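Local coordinates for protein 2-dehydropantoate 2-reductase (Bacillus subtilis, PDB 3EGO) that probably catalyses the NADPH-dependent reduction of ketopantoate (2-dehydropantoate) to pantoic acid, the second step in making (R)-pantoate for pantothenate biosynthesis, at residues A[141-146]-A[167-172]; A[189-194]-A[283-288]; A[82-87]-A[106-111]; A[35-40]-A[60-65]. All coordinates share one frame; numbering follows the deposited sequence.

Contact 1 (A[141-146]-A[167-172]); sequences AIKWSA and PIYYET
Trp144 and Tyr170 sit side by side on neighbouring parallel strands, the edge of Tyr170 toward the face of Trp144. The ring planes of this edge-to-face pair stand at 55°. Tyr170 CD1 comes over one face of the indole and lies 3.5 Å from Trp144 CH2. Tyr170 CA sits over the five-membered ring of Trp144 as a CH-pi contact. Trp144 CG lies between its own N and carbonyl carbon (chi1 62°), and from there the indole comes nearer to strand 168-170. Ile168 crosses the indole at about a right angle, with CG2 3.5 Å from Trp144 CD1. Phe159 adds a second edge-to-face ring to Trp144, so this side is tightly packed.

The other side, with Lys143 and Tyr169, is looser. Lys143 CG lies near the plane of the Tyr169 ring, at its edge, and Tyr169 is exposed. Lys143 NZ makes its salt bridge with Glu123 and stays 4.6 Å from Glu171 OE2, too far for contact. At the far end Ser145 OG donates to Glu171 O from above the carbonyl plane (2.9 Å). Beyond it one water donates to both Ala146 O and Thr172 O.

The backbones are joined by four bonds, from Ile142 N to Pro167 O (3.1 Å) through to Glu171 N to Trp144 O (2.7 Å). This regular parallel pairing adds strand 168-170 beside strand 142-146 in the large mixed sheet, just ahead of helix 174-195.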
loop_
_atom_site.group_PDB
_atom_site.type_symbol
_atom_site.label_atom_id
_atom_site.label_comp_id
_atom_site.label_asym_id
_atom_site.label_seq_id
_atom_site.Cartn_x
_atom_site.Cartn_y
_atom_site.Cartn_z
ATOM N N ALA A 141 -2.344 -28.963 -14.976
ATOM C CA ALA A 141 -3.321 -30.006 -14.688
ATOM C C ALA A 141 -4.448 -29.379 -13.901
ATOM O O ALA A 141 -4.310 -28.253 -13.423
ATOM C CB ALA A 141 -2.656 -31.102 -13.830
ATOM N N ILE A 142 -5.552 -30.101 -13.772
ATOM C CA ILE A 142 -6.583 -29.779 -12.808
ATOM C C ILE A 142 -6.571 -30.881 -11.780
ATOM O O ILE A 142 -6.434 -32.060 -12.124
ATOM C CB ILE A 142 -7.961 -29.677 -13.460
ATOM C CG1 ILE A 142 -8.030 -28.374 -14.296
ATOM C CG2 ILE A 142 -9.103 -29.707 -12.396
ATOM C CD1 ILE A 142 -9.412 -28.239 -15.114
ATOM N N LYS A 143 -6.681 -30.507 -10.514
ATOM C CA LYS A 143 -6.810 -31.498 -9.431
ATOM C C LYS A 143 -8.097 -31.246 -8.674
ATOM O O LYS A 143 -8.473 -30.103 -8.391
ATOM C CB LYS A 143 -5.592 -31.413 -8.492
ATOM C CG LYS A 143 -4.266 -31.812 -9.158
ATOM C CD LYS A 143 -3.082 -31.467 -8.287
ATOM C CE LYS A 143 -1.805 -32.195 -8.737
ATOM N NZ LYS A 143 -0.601 -31.371 -8.461
ATOM N N TRP A 144 -8.817 -32.306 -8.349
ATOM C CA TRP A 144 -10.117 -32.128 -7.719
ATOM C C TRP A 144 -10.309 -33.142 -6.578
ATOM O O TRP A 144 -9.591 -34.152 -6.521
ATOM C CB TRP A 144 -11.261 -32.269 -8.727
ATOM C CG TRP A 144 -11.298 -33.617 -9.325
ATOM C CD1 TRP A 144 -10.494 -34.102 -10.330
ATOM C CD2 TRP A 144 -12.171 -34.685 -8.944
ATOM N NE1 TRP A 144 -10.815 -35.421 -10.586
ATOM C CE2 TRP A 144 -11.855 -35.797 -9.762
ATOM C CE3 TRP A 144 -13.195 -34.804 -7.987
ATOM C CZ2 TRP A 144 -12.512 -37.058 -9.629
ATOM C CZ3 TRP A 144 -13.868 -36.048 -7.861
ATOM C CH2 TRP A 144 -13.513 -37.158 -8.687
ATOM N N SER A 145 -11.273 -32.850 -5.700
ATOM C CA SER A 145 -11.604 -33.694 -4.543
ATOM C C SER A 145 -13.094 -33.630 -4.347
ATOM O O SER A 145 -13.722 -32.671 -4.810
ATOM C CB SER A 145 -10.957 -33.131 -3.291
ATOM O OG SER A 145 -9.558 -33.020 -3.457
ATOM N N ALA A 146 -13.682 -34.612 -3.652
ATOM C CA ALA A 146 -15.070 -34.511 -3.198
ATOM C C ALA A 146 -15.221 -33.556 -2.009
ATOM O O ALA A 146 -14.418 -33.562 -1.076
ATOM C CB ALA A 146 -15.643 -35.955 -2.766
ATOM N N PRO A 167 -4.550 -32.975 -18.375
ATOM C CA PRO A 167 -4.790 -34.060 -17.406
ATOM C C PRO A 167 -5.610 -33.624 -16.196
ATOM O O PRO A 167 -5.552 -32.446 -15.767
ATOM C CB PRO A 167 -3.366 -34.457 -16.966
ATOM C CG PRO A 167 -2.592 -33.219 -17.157
ATOM C CD PRO A 167 -3.125 -32.617 -18.440
ATOM N N ILE A 168 -6.332 -34.575 -15.616
ATOM C CA ILE A 168 -7.158 -34.292 -14.474
ATOM C C ILE A 168 -6.924 -35.380 -13.424
ATOM O O ILE A 168 -6.976 -36.583 -13.760
ATOM C CB ILE A 168 -8.647 -34.223 -14.887
ATOM C CG1 ILE A 168 -8.842 -33.028 -15.844
ATOM C CG2 ILE A 168 -9.505 -33.980 -13.675
ATOM C CD1 ILE A 168 -10.286 -32.933 -16.468
ATOM N N TYR A 169 -6.605 -34.965 -12.180
ATOM C CA TYR A 169 -6.189 -35.908 -11.129
ATOM C C TYR A 169 -7.090 -35.757 -9.933
ATOM O O TYR A 169 -7.430 -34.629 -9.558
ATOM C CB TYR A 169 -4.751 -35.611 -10.696
ATOM C CG TYR A 169 -3.803 -35.690 -11.828
ATOM C CD1 TYR A 169 -3.660 -36.881 -12.559
ATOM C CD2 TYR A 169 -3.031 -34.590 -12.190
ATOM C CE1 TYR A 169 -2.802 -36.953 -13.647
ATOM C CE2 TYR A 169 -2.169 -34.678 -13.260
ATOM C CZ TYR A 169 -2.073 -35.861 -13.973
ATOM O OH TYR A 169 -1.172 -35.929 -15.014
ATOM N N TYR A 170 -7.498 -36.885 -9.349
ATOM C CA TYR A 170 -8.311 -36.866 -8.136
ATOM C C TYR A 170 -7.397 -36.864 -6.934
ATOM O O TYR A 170 -6.396 -37.579 -6.933
ATOM C CB TYR A 170 -9.190 -38.117 -8.095
ATOM C CG TYR A 170 -9.896 -38.324 -6.781
ATOM C CD1 TYR A 170 -10.925 -37.484 -6.382
ATOM C CD2 TYR A 170 -9.523 -39.361 -5.923
ATOM C CE1 TYR A 170 -11.573 -37.680 -5.170
ATOM C CE2 TYR A 170 -10.172 -39.555 -4.712
ATOM C CZ TYR A 170 -11.181 -38.711 -4.349
ATOM O OH TYR A 170 -11.814 -38.896 -3.139
ATOM N N GLU A 171 -7.720 -36.063 -5.917
ATOM C CA GLU A 171 -6.956 -36.073 -4.650
ATOM C C GLU A 171 -7.971 -36.355 -3.524
ATOM O O GLU A 171 -9.094 -35.889 -3.576
ATOM C CB GLU A 171 -6.211 -34.753 -4.416
ATOM C CG GLU A 171 -5.219 -34.365 -5.532
ATOM C CD GLU A 171 -3.851 -35.059 -5.404
ATOM O OE1 GLU A 171 -3.776 -36.085 -4.691
ATOM O OE2 GLU A 171 -2.854 -34.585 -6.011
ATOM N N THR A 172 -7.600 -37.133 -2.509
ATOM C CA THR A 172 -8.617 -37.514 -1.522
ATOM C C THR A 172 -8.944 -36.423 -0.502
ATOM O O THR A 172 -10.051 -36.377 0.021
ATOM C CB THR A 172 -8.222 -38.784 -0.757
ATOM O OG1 THR A 172 -6.890 -38.604 -0.257
ATOM C CG2 THR A 172 -8.258 -39.974 -1.690
HETATM O O HOH W 1 -12.203 -34.807 0.117
#

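Contact 2 (A[189-194]-A[283-288]); sequences NPLTAL and EFLYGS
Leu285 reaches over Pro190, Leu191 and Leu194 with its two methyl groups. Its CG is anti to the carbonyl carbon (chi1 -69°), and the branches then divide the work. CD1 meets Leu191 CD1 at 3.6 Å and Pro190 CB at 4.0 Å. CD2 meets Leu194 CD1 at 3.5 Å.

Leu194 straddles two partners. While CD1 touches Leu285, its CD2 lies 3.6 Å from Ser288 CB. An alanine at Leu194 would probably open a gap beside Leu285 CD2 and Ser288 CB, and leave the CD2 branch of Leu285 less held.

Ser288 turns its hydroxyl back to its own helix. OG donates to Phe284 O at 2.8 Å, and Ser288 N reaches the same oxygen from the opposite face of its plane. The hydroxyl is thus satisfied without a partner across the contact.

The axes of the two short helical segments come within 10.1 Å and cross at 52°. They belong to helices 174-195 and 280-291 of the all-helical C-terminal part. Helix 206-223 closes over Leu191 and Leu285. The second subunit also comes close: its Phe211 stacks on Phe284, and its Leu195 packs on Ser288. Asn189, a probable substrate-binding residue, directly precedes Pro190.

No hydrogen bond crosses between the segments. Their cohesion is therefore apolar, and rests on how the leucine branches and the proline fit together.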
loop_
_atom_site.group_PDB
_atom_site.type_symbol
_atom_site.label_atom_id
_atom_site.label_comp_id
_atom_site.label_asym_id
_atom_site.label_seq_id
_atom_site.Cartn_x
_atom_site.Cartn_y
_atom_site.Cartn_z
ATOM N N ASN A 189 0.804 -12.678 -3.095
ATOM C CA ASN A 189 -0.061 -11.712 -3.825
ATOM C C ASN A 189 -0.336 -10.329 -3.186
ATOM O O ASN A 189 -0.183 -9.281 -3.836
ATOM C CB ASN A 189 -1.374 -12.399 -4.204
ATOM C CG ASN A 189 -1.195 -13.451 -5.335
ATOM O OD1 ASN A 189 -0.078 -13.841 -5.668
ATOM N ND2 ASN A 189 -2.301 -13.910 -5.899
ATOM N N PRO A 190 -0.817 -10.322 -1.928
ATOM C CA PRO A 190 -1.019 -9.069 -1.225
ATOM C C PRO A 190 0.268 -8.285 -1.106
ATOM O O PRO A 190 0.237 -7.067 -1.260
ATOM C CB PRO A 190 -1.477 -9.522 0.183
ATOM C CG PRO A 190 -2.000 -10.932 0.014
ATOM C CD PRO A 190 -1.254 -11.509 -1.157
ATOM N N LEU A 191 1.394 -8.965 -0.836
ATOM C CA LEU A 191 2.652 -8.264 -0.637
ATOM C C LEU A 191 3.151 -7.594 -1.882
ATOM O O LEU A 191 3.622 -6.451 -1.826
ATOM C CB LEU A 191 3.766 -9.190 -0.129
ATOM C CG LEU A 191 3.993 -9.240 1.371
ATOM C CD1 LEU A 191 2.818 -9.890 2.053
ATOM C CD2 LEU A 191 5.261 -10.022 1.684
ATOM N N THR A 192 3.095 -8.312 -3.006
ATOM C CA THR A 192 3.499 -7.749 -4.289
ATOM C C THR A 192 2.590 -6.603 -4.726
ATOM O O THR A 192 3.043 -5.622 -5.324
ATOM C CB THR A 192 3.570 -8.805 -5.426
ATOM O OG1 THR A 192 2.324 -9.459 -5.559
ATOM C CG2 THR A 192 4.664 -9.836 -5.167
ATOM N N ALA A 193 1.309 -6.728 -4.426
ATOM C CA ALA A 193 0.362 -5.699 -4.757
ATOM C C ALA A 193 0.713 -4.427 -4.017
ATOM O O ALA A 193 0.592 -3.355 -4.576
ATOM C CB ALA A 193 -1.027 -6.113 -4.404
ATOM N N LEU A 194 1.135 -4.519 -2.758
ATOM C CA LEU A 194 1.445 -3.259 -2.055
ATOM C C LEU A 194 2.799 -2.649 -2.459
ATOM O O LEU A 194 2.932 -1.410 -2.615
ATOM C CB LEU A 194 1.328 -3.436 -0.528
ATOM C CG LEU A 194 -0.063 -3.184 0.052
ATOM C CD1 LEU A 194 -0.748 -4.430 0.534
ATOM C CD2 LEU A 194 0.064 -2.209 1.226
ATOM N N GLU A 283 -4.443 -8.488 8.355
ATOM C CA GLU A 283 -5.507 -7.508 8.445
ATOM C C GLU A 283 -5.039 -6.192 7.801
ATOM O O GLU A 283 -5.816 -5.478 7.146
ATOM C CB GLU A 283 -5.809 -7.250 9.919
ATOM C CG GLU A 283 -7.102 -6.576 10.166
ATOM C CD GLU A 283 -8.160 -7.586 10.469
ATOM O OE1 GLU A 283 -8.961 -7.851 9.562
ATOM O OE2 GLU A 283 -8.175 -8.122 11.605
ATOM N N PHE A 284 -3.784 -5.844 8.003
ATOM C CA PHE A 284 -3.274 -4.576 7.458
ATOM C C PHE A 284 -3.234 -4.640 5.900
ATOM O O PHE A 284 -3.575 -3.687 5.185
ATOM C CB PHE A 284 -1.859 -4.275 7.985
ATOM C CG PHE A 284 -1.337 -2.922 7.512
ATOM C CD1 PHE A 284 -1.703 -1.762 8.190
ATOM C CD2 PHE A 284 -0.588 -2.815 6.353
ATOM C CE1 PHE A 284 -1.267 -0.509 7.743
ATOM C CE2 PHE A 284 -0.155 -1.584 5.886
ATOM C CZ PHE A 284 -0.515 -0.426 6.559
ATOM N N LEU A 285 -2.788 -5.779 5.392
ATOM C CA LEU A 285 -2.751 -6.006 3.956
ATOM C C LEU A 285 -4.138 -5.918 3.334
ATOM O O LEU A 285 -4.323 -5.272 2.312
ATOM C CB LEU A 285 -2.134 -7.384 3.696
ATOM C CG LEU A 285 -0.644 -7.517 4.021
ATOM C CD1 LEU A 285 -0.154 -9.008 3.935
ATOM C CD2 LEU A 285 0.177 -6.658 3.074
ATOM N N TYR A 286 -5.098 -6.600 3.949
ATOM C CA TYR A 286 -6.481 -6.591 3.525
ATOM C C TYR A 286 -7.022 -5.166 3.530
ATOM O O TYR A 286 -7.590 -4.711 2.542
ATOM C CB TYR A 286 -7.315 -7.493 4.447
ATOM C CG TYR A 286 -8.773 -7.623 4.050
ATOM C CD1 TYR A 286 -9.157 -8.383 2.953
ATOM C CD2 TYR A 286 -9.764 -6.958 4.758
ATOM C CE1 TYR A 286 -10.508 -8.485 2.579
ATOM C CE2 TYR A 286 -11.105 -7.044 4.397
ATOM C CZ TYR A 286 -11.466 -7.814 3.303
ATOM O OH TYR A 286 -12.797 -7.909 2.944
ATOM N N GLY A 287 -6.866 -4.456 4.639
ATOM C CA GLY A 287 -7.385 -3.084 4.691
ATOM C C GLY A 287 -6.765 -2.208 3.594
ATOM O O GLY A 287 -7.450 -1.425 2.971
ATOM N N SER A 288 -5.472 -2.363 3.334
ATOM C CA SER A 288 -4.785 -1.520 2.356
ATOM C C SER A 288 -5.181 -1.851 0.936
ATOM O O SER A 288 -5.278 -0.972 0.093
ATOM C CB SER A 288 -3.260 -1.677 2.444
ATOM O OG SER A 288 -2.779 -1.377 3.737
#

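Contact 3 (A[82-87]-A[106-111]); sequences SVFSSL and HDLKDW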
loop_
_atom_site.group_PDB
_atom_site.type_symbol
_atom_site.label_atom_id
_atom_site.label_comp_id
_atom_site.label_asym_id
_atom_site.label_seq_id
_atom_site.Cartn_x
_atom_site.Cartn_y
_atom_site.Cartn_z
ATOM N N SER A 82 -24.697 -14.590 -7.601
ATOM C CA SER A 82 -25.719 -14.871 -8.624
ATOM C C SER A 82 -25.720 -16.328 -9.111
ATOM O O SER A 82 -26.774 -16.908 -9.381
ATOM C CB SER A 82 -25.563 -13.942 -9.828
ATOM O OG SER A 82 -24.202 -13.718 -10.111
ATOM N N VAL A 83 -24.528 -16.899 -9.258
ATOM C CA VAL A 83 -24.388 -18.303 -9.627
ATOM C C VAL A 83 -25.138 -19.216 -8.663
ATOM O O VAL A 83 -25.931 -20.060 -9.103
ATOM C CB VAL A 83 -22.897 -18.727 -9.669
ATOM C CG1 VAL A 83 -22.768 -20.208 -10.022
ATOM C CG2 VAL A 83 -22.149 -17.888 -10.677
ATOM N N PHE A 84 -24.882 -19.042 -7.365
ATOM C CA PHE A 84 -25.523 -19.840 -6.322
ATOM C C PHE A 84 -27.028 -19.767 -6.457
ATOM O O PHE A 84 -27.722 -20.769 -6.270
ATOM C CB PHE A 84 -25.121 -19.361 -4.915
ATOM C CG PHE A 84 -23.764 -19.848 -4.467
ATOM C CD1 PHE A 84 -23.485 -21.205 -4.410
ATOM C CD2 PHE A 84 -22.770 -18.953 -4.116
ATOM C CE1 PHE A 84 -22.245 -21.658 -4.021
ATOM C CE2 PHE A 84 -21.505 -19.403 -3.720
ATOM C CZ PHE A 84 -21.249 -20.751 -3.672
ATOM N N SER A 85 -27.524 -18.574 -6.796
ATOM C CA SER A 85 -28.974 -18.334 -6.932
ATOM C C SER A 85 -29.579 -19.115 -8.092
ATOM O O SER A 85 -30.695 -19.638 -7.992
ATOM C CB SER A 85 -29.268 -16.837 -7.071
ATOM O OG SER A 85 -29.213 -16.197 -5.807
ATOM N N SER A 86 -28.847 -19.202 -9.194
ATOM C CA SER A 86 -29.258 -20.074 -10.284
ATOM C C SER A 86 -29.143 -21.539 -9.888
ATOM O O SER A 86 -29.967 -22.362 -10.278
ATOM C CB SER A 86 -28.420 -19.830 -11.525
ATOM O OG SER A 86 -28.339 -18.443 -11.798
ATOM N N LEU A 87 -28.122 -21.864 -9.107
ATOM C CA LEU A 87 -27.842 -23.268 -8.814
ATOM C C LEU A 87 -28.952 -23.893 -7.955
ATOM O O LEU A 87 -28.995 -25.108 -7.752
ATOM C CB LEU A 87 -26.450 -23.426 -8.178
ATOM C CG LEU A 87 -25.272 -23.056 -9.106
ATOM C CD1 LEU A 87 -23.943 -23.458 -8.494
ATOM C CD2 LEU A 87 -25.421 -23.668 -10.478
ATOM N N HIS A 106 -16.594 -21.115 2.708
ATOM C CA HIS A 106 -17.578 -20.694 3.718
ATOM C C HIS A 106 -19.026 -20.736 3.176
ATOM O O HIS A 106 -19.953 -21.143 3.882
ATOM C CB HIS A 106 -17.209 -19.326 4.326
ATOM C CG HIS A 106 -15.970 -19.350 5.170
ATOM N ND1 HIS A 106 -15.045 -18.330 5.165
ATOM C CD2 HIS A 106 -15.498 -20.279 6.038
ATOM C CE1 HIS A 106 -14.057 -18.624 5.998
ATOM N NE2 HIS A 106 -14.306 -19.805 6.537
ATOM N N ASP A 107 -19.218 -20.355 1.917
ATOM C CA ASP A 107 -20.537 -20.443 1.285
ATOM C C ASP A 107 -21.016 -21.888 1.126
ATOM O O ASP A 107 -22.188 -22.198 1.347
ATOM C CB ASP A 107 -20.525 -19.752 -0.087
ATOM C CG ASP A 107 -19.688 -18.466 -0.101
ATOM O OD1 ASP A 107 -19.185 -18.050 0.973
ATOM O OD2 ASP A 107 -19.521 -17.881 -1.196
ATOM N N LEU A 108 -20.102 -22.772 0.733
ATOM C CA LEU A 108 -20.421 -24.189 0.539
ATOM C C LEU A 108 -20.694 -24.952 1.827
ATOM O O LEU A 108 -21.501 -25.876 1.836
ATOM C CB LEU A 108 -19.271 -24.903 -0.171
ATOM C CG LEU A 108 -18.871 -24.440 -1.557
ATOM C CD1 LEU A 108 -17.770 -25.326 -2.072
ATOM C CD2 LEU A 108 -20.049 -24.465 -2.447
ATOM N N LYS A 109 -19.972 -24.592 2.885
ATOM C CA LYS A 109 -20.083 -25.240 4.186
ATOM C C LYS A 109 -21.539 -25.379 4.614
ATOM O O LYS A 109 -21.987 -26.455 5.015
ATOM C CB LYS A 109 -19.355 -24.405 5.236
ATOM C CG LYS A 109 -18.489 -25.204 6.178
ATOM C CD LYS A 109 -17.074 -25.309 5.633
ATOM C CE LYS A 109 -16.202 -26.146 6.545
ATOM N NZ LYS A 109 -14.773 -25.724 6.490
ATOM N N ASP A 110 -22.260 -24.265 4.551
ATOM C CA ASP A 110 -23.663 -24.224 4.936
ATOM C C ASP A 110 -24.503 -24.071 3.686
ATOM O O ASP A 110 -25.222 -23.084 3.523
ATOM C CB ASP A 110 -23.928 -23.037 5.864
ATOM C CG ASP A 110 -22.868 -22.889 6.932
ATOM O OD1 ASP A 110 -22.586 -23.884 7.641
ATOM O OD2 ASP A 110 -22.321 -21.773 7.061
ATOM N N TRP A 111 -24.393 -25.032 2.783
ATOM C CA TRP A 111 -25.218 -24.989 1.592
ATOM C C TRP A 111 -26.112 -26.216 1.551
ATOM O O TRP A 111 -25.653 -27.335 1.319
ATOM C CB TRP A 111 -24.377 -24.845 0.307
ATOM C CG TRP A 111 -25.200 -24.407 -0.865
ATOM C CD1 TRP A 111 -26.352 -23.683 -0.817
ATOM C CD2 TRP A 111 -24.936 -24.643 -2.257
ATOM N NE1 TRP A 111 -26.834 -23.468 -2.084
ATOM C CE2 TRP A 111 -25.982 -24.041 -2.988
ATOM C CE3 TRP A 111 -23.923 -25.311 -2.958
ATOM C CZ2 TRP A 111 -26.046 -24.086 -4.381
ATOM C CZ3 TRP A 111 -23.992 -25.358 -4.346
ATOM C CH2 TRP A 111 -25.041 -24.747 -5.040
#
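Two helices of the Rossmann-type nucleotide-binding domain meet here, at the end of helix 80-86 and the end of helix 103-109. Phe84 points its edge at the face of Trp111. The planes stand at 76° and the centroids of the Phe84 ring and the six-membered indole ring are 5.1 Å apart, a T-shaped pair. Phe84 CD1 lies over the indole face, offset toward the rim, 3.9 Å from Trp111 CZ2.

Trp111 is met at its edge as well. Leu87 CB lies in the indole plane, 3.7 Å from Trp111 CH2, and Leu87 CD1 comes beside the same carbon. The indole also lies against Ile117 and Phe97, residues of the sheet strands 116-128 and 94-97. In the Rossmann pattern such helices connect parallel strands, and here strands 70-73, 94-97 and 116-128 run side by side.

Helix 103-109 also meets the outer end of the Phe84 ring. Leu108 CD2 sits at the ring edge, 3.9 Å from Phe84 CE1. Asp107 comes in with CB and OD2, the latter 3.6 Å from Phe84 CE2, and its carboxylate plane is turned 66° from the ring. An alanine at Phe84 would probably leave the Trp111 face without the ring edge that rests on it and open a gap next to Leu108 CD2. Leu108 also packs on Val119 of the sheet.

Contact 4 (A[35-40]-A[60-65]); sequences EQAAAI and ADTSIN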
loop_
_atom_site.group_PDB
_atom_site.type_symbol
_atom_site.label_atom_id
_atom_site.label_comp_id
_atom_site.label_asym_id
_atom_site.label_seq_id
_atom_site.Cartn_x
_atom_site.Cartn_y
_atom_site.Cartn_z
ATOM N N GLU A 35 -23.009 -10.965 -25.776
ATOM C CA GLU A 35 -22.101 -10.768 -26.912
ATOM C C GLU A 35 -21.021 -11.836 -26.940
ATOM O O GLU A 35 -20.563 -12.264 -28.015
ATOM C CB GLU A 35 -21.430 -9.412 -26.806
ATOM C CG GLU A 35 -21.197 -9.031 -25.376
ATOM C CD GLU A 35 -20.115 -7.989 -25.231
ATOM O OE1 GLU A 35 -19.851 -7.261 -26.235
ATOM O OE2 GLU A 35 -19.535 -7.915 -24.120
ATOM N N GLN A 36 -20.562 -12.244 -25.759
ATOM C CA GLN A 36 -19.622 -13.360 -25.777
ATOM C C GLN A 36 -20.333 -14.643 -26.138
ATOM O O GLN A 36 -19.852 -15.398 -26.938
ATOM C CB GLN A 36 -18.968 -13.534 -24.429
ATOM C CG GLN A 36 -18.012 -14.757 -24.447
ATOM C CD GLN A 36 -17.232 -14.854 -23.145
ATOM O OE1 GLN A 36 -17.705 -14.443 -22.093
ATOM N NE2 GLN A 36 -16.027 -15.385 -23.223
ATOM N N ALA A 37 -21.476 -14.912 -25.504
ATOM C CA ALA A 37 -22.234 -16.110 -25.808
ATOM C C ALA A 37 -22.528 -16.206 -27.297
ATOM O O ALA A 37 -22.406 -17.277 -27.894
ATOM C CB ALA A 37 -23.522 -16.179 -24.953
ATOM N N ALA A 38 -22.884 -15.073 -27.913
ATOM C CA ALA A 38 -23.183 -15.053 -29.341
ATOM C C ALA A 38 -21.940 -15.345 -30.140
ATOM O O ALA A 38 -21.986 -16.048 -31.137
ATOM C CB ALA A 38 -23.773 -13.676 -29.773
ATOM N N ALA A 39 -20.822 -14.780 -29.712
ATOM C CA ALA A 39 -19.578 -14.932 -30.473
ATOM C C ALA A 39 -18.998 -16.352 -30.427
ATOM O O ALA A 39 -18.352 -16.798 -31.390
ATOM C CB ALA A 39 -18.543 -13.912 -30.015
ATOM N N ILE A 40 -19.174 -17.034 -29.294
ATOM C CA ILE A 40 -18.724 -18.442 -29.151
ATOM C C ILE A 40 -19.606 -19.350 -30.013
ATOM O O ILE A 40 -19.109 -20.166 -30.794
ATOM C CB ILE A 40 -18.805 -18.920 -27.682
ATOM C CG1 ILE A 40 -17.649 -18.311 -26.846
ATOM C CG2 ILE A 40 -18.800 -20.462 -27.626
ATOM C CD1 ILE A 40 -17.890 -18.319 -25.284
ATOM N N ALA A 60 -23.226 -21.818 -26.115
ATOM C CA ALA A 60 -23.088 -20.775 -25.121
ATOM C C ALA A 60 -24.459 -20.221 -24.710
ATOM O O ALA A 60 -25.446 -20.363 -25.437
ATOM C CB ALA A 60 -22.175 -19.678 -25.628
ATOM N N ASP A 61 -24.526 -19.601 -23.552
ATOM C CA ASP A 61 -25.785 -19.102 -23.042
ATOM C C ASP A 61 -25.455 -18.110 -21.953
ATOM O O ASP A 61 -24.307 -18.031 -21.524
ATOM C CB ASP A 61 -26.599 -20.251 -22.452
ATOM C CG ASP A 61 -28.093 -20.073 -22.643
ATOM O OD1 ASP A 61 -28.719 -21.035 -23.159
ATOM O OD2 ASP A 61 -28.624 -18.987 -22.278
ATOM N N THR A 62 -26.467 -17.362 -21.495
ATOM C CA THR A 62 -26.270 -16.351 -20.484
ATOM C C THR A 62 -26.987 -16.826 -19.238
ATOM O O THR A 62 -26.987 -16.179 -18.207
ATOM C CB THR A 62 -26.796 -14.979 -20.966
ATOM O OG1 THR A 62 -28.081 -15.150 -21.554
ATOM C CG2 THR A 62 -25.869 -14.406 -22.044
ATOM N N SER A 63 -27.564 -18.009 -19.338
ATOM C CA SER A 63 -28.198 -18.593 -18.178
ATOM C C SER A 63 -28.057 -20.104 -18.207
ATOM O O SER A 63 -27.828 -20.705 -19.255
ATOM C CB SER A 63 -29.669 -18.170 -18.134
ATOM O OG SER A 63 -30.306 -18.629 -19.322
ATOM N N ILE A 64 -28.159 -20.709 -17.033
ATOM C CA ILE A 64 -28.149 -22.165 -16.924
ATOM C C ILE A 64 -29.572 -22.608 -17.228
ATOM O O ILE A 64 -30.473 -22.483 -16.396
ATOM C CB ILE A 64 -27.762 -22.638 -15.502
ATOM C CG1 ILE A 64 -26.420 -22.034 -15.082
ATOM C CG2 ILE A 64 -27.702 -24.191 -15.409
ATOM C CD1 ILE A 64 -26.094 -22.265 -13.647
ATOM N N ASN A 65 -29.801 -23.088 -18.434
ATOM C CA ASN A 65 -31.141 -23.524 -18.734
ATOM C C ASN A 65 -31.172 -24.912 -19.372
ATOM O O ASN A 65 -32.076 -25.250 -20.153
ATOM C CB ASN A 65 -31.960 -22.449 -19.480
ATOM C CG ASN A 65 -31.178 -21.760 -20.561
ATOM O OD1 ASN A 65 -30.809 -22.381 -21.562
ATOM N ND2 ASN A 65 -30.938 -20.462 -20.387
#
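Ala37 and Ala60 point their CB atoms at each other, one from a helix and one from the end of a strand. The methyl groups are 3.8 Å apart. Ala60 CB comes closer still to the helix backbone, 3.3 Å from Ala37 O. The CA atoms of this pair are only 4.8 Å apart, and two such small side chains allow so close an approach.

Ile40 comes in one turn further along the helix. Its CG2, anti to the backbone N, meets Ala60 CB at 4.0 Å, so Ala60 is touched by both helix residues. Thr62 brings CG2 to 4.1 Å from Ala37 CB. Asp61 CB points away from the helix.

The Asp61 carboxylate instead shapes the loop after the strand. Asp61 OD2 accepts from Thr62 N at 2.8 Å through its anti lone pair. It also accepts from Ser63 N at 3.3 Å, from above the carboxylate plane, which makes an Asx turn.

Helix 34-43 follows strand 26-30, and strand 52-61 pairs parallel with that strand. Gln36 NE2 bonds to the backbone O of Gly10, in the glycine-rich loop that probably binds NADP. Ile40 packs on Leu15 of helix 12-22.

The contact itself is mainly one of small apolar groups, with Ala60 CB also resting on the helix backbone. Polar ties lie just beside it: Ala60 N bonds to Gln41 OE1 of the same helix, and the Asp61 carboxylate serves its own turn.

Along the chain the contacts come in the order 4, 3, 1, 2, each closing before the next opens. Contacts 4 and 3 lie in the Rossmann-type domain and touch: Leu87 CD2 packs on Ile64 CD1 at 3.5 Å, though their centres are 22 Å apart. Contacts 4 and 1 reach the same mixed sheet, with centres 27 Å apart. Contact 2 belongs to the helical C-terminal part. Its centre is 30 Å from that of contact 1, on the opposite side of the chain's centre. Strand 168-170 runs on to helix 174-195, so contacts 1 and 2 are linked across the step from the nucleotide-binding domain to the helical part, which holds most of the probable substrate residues.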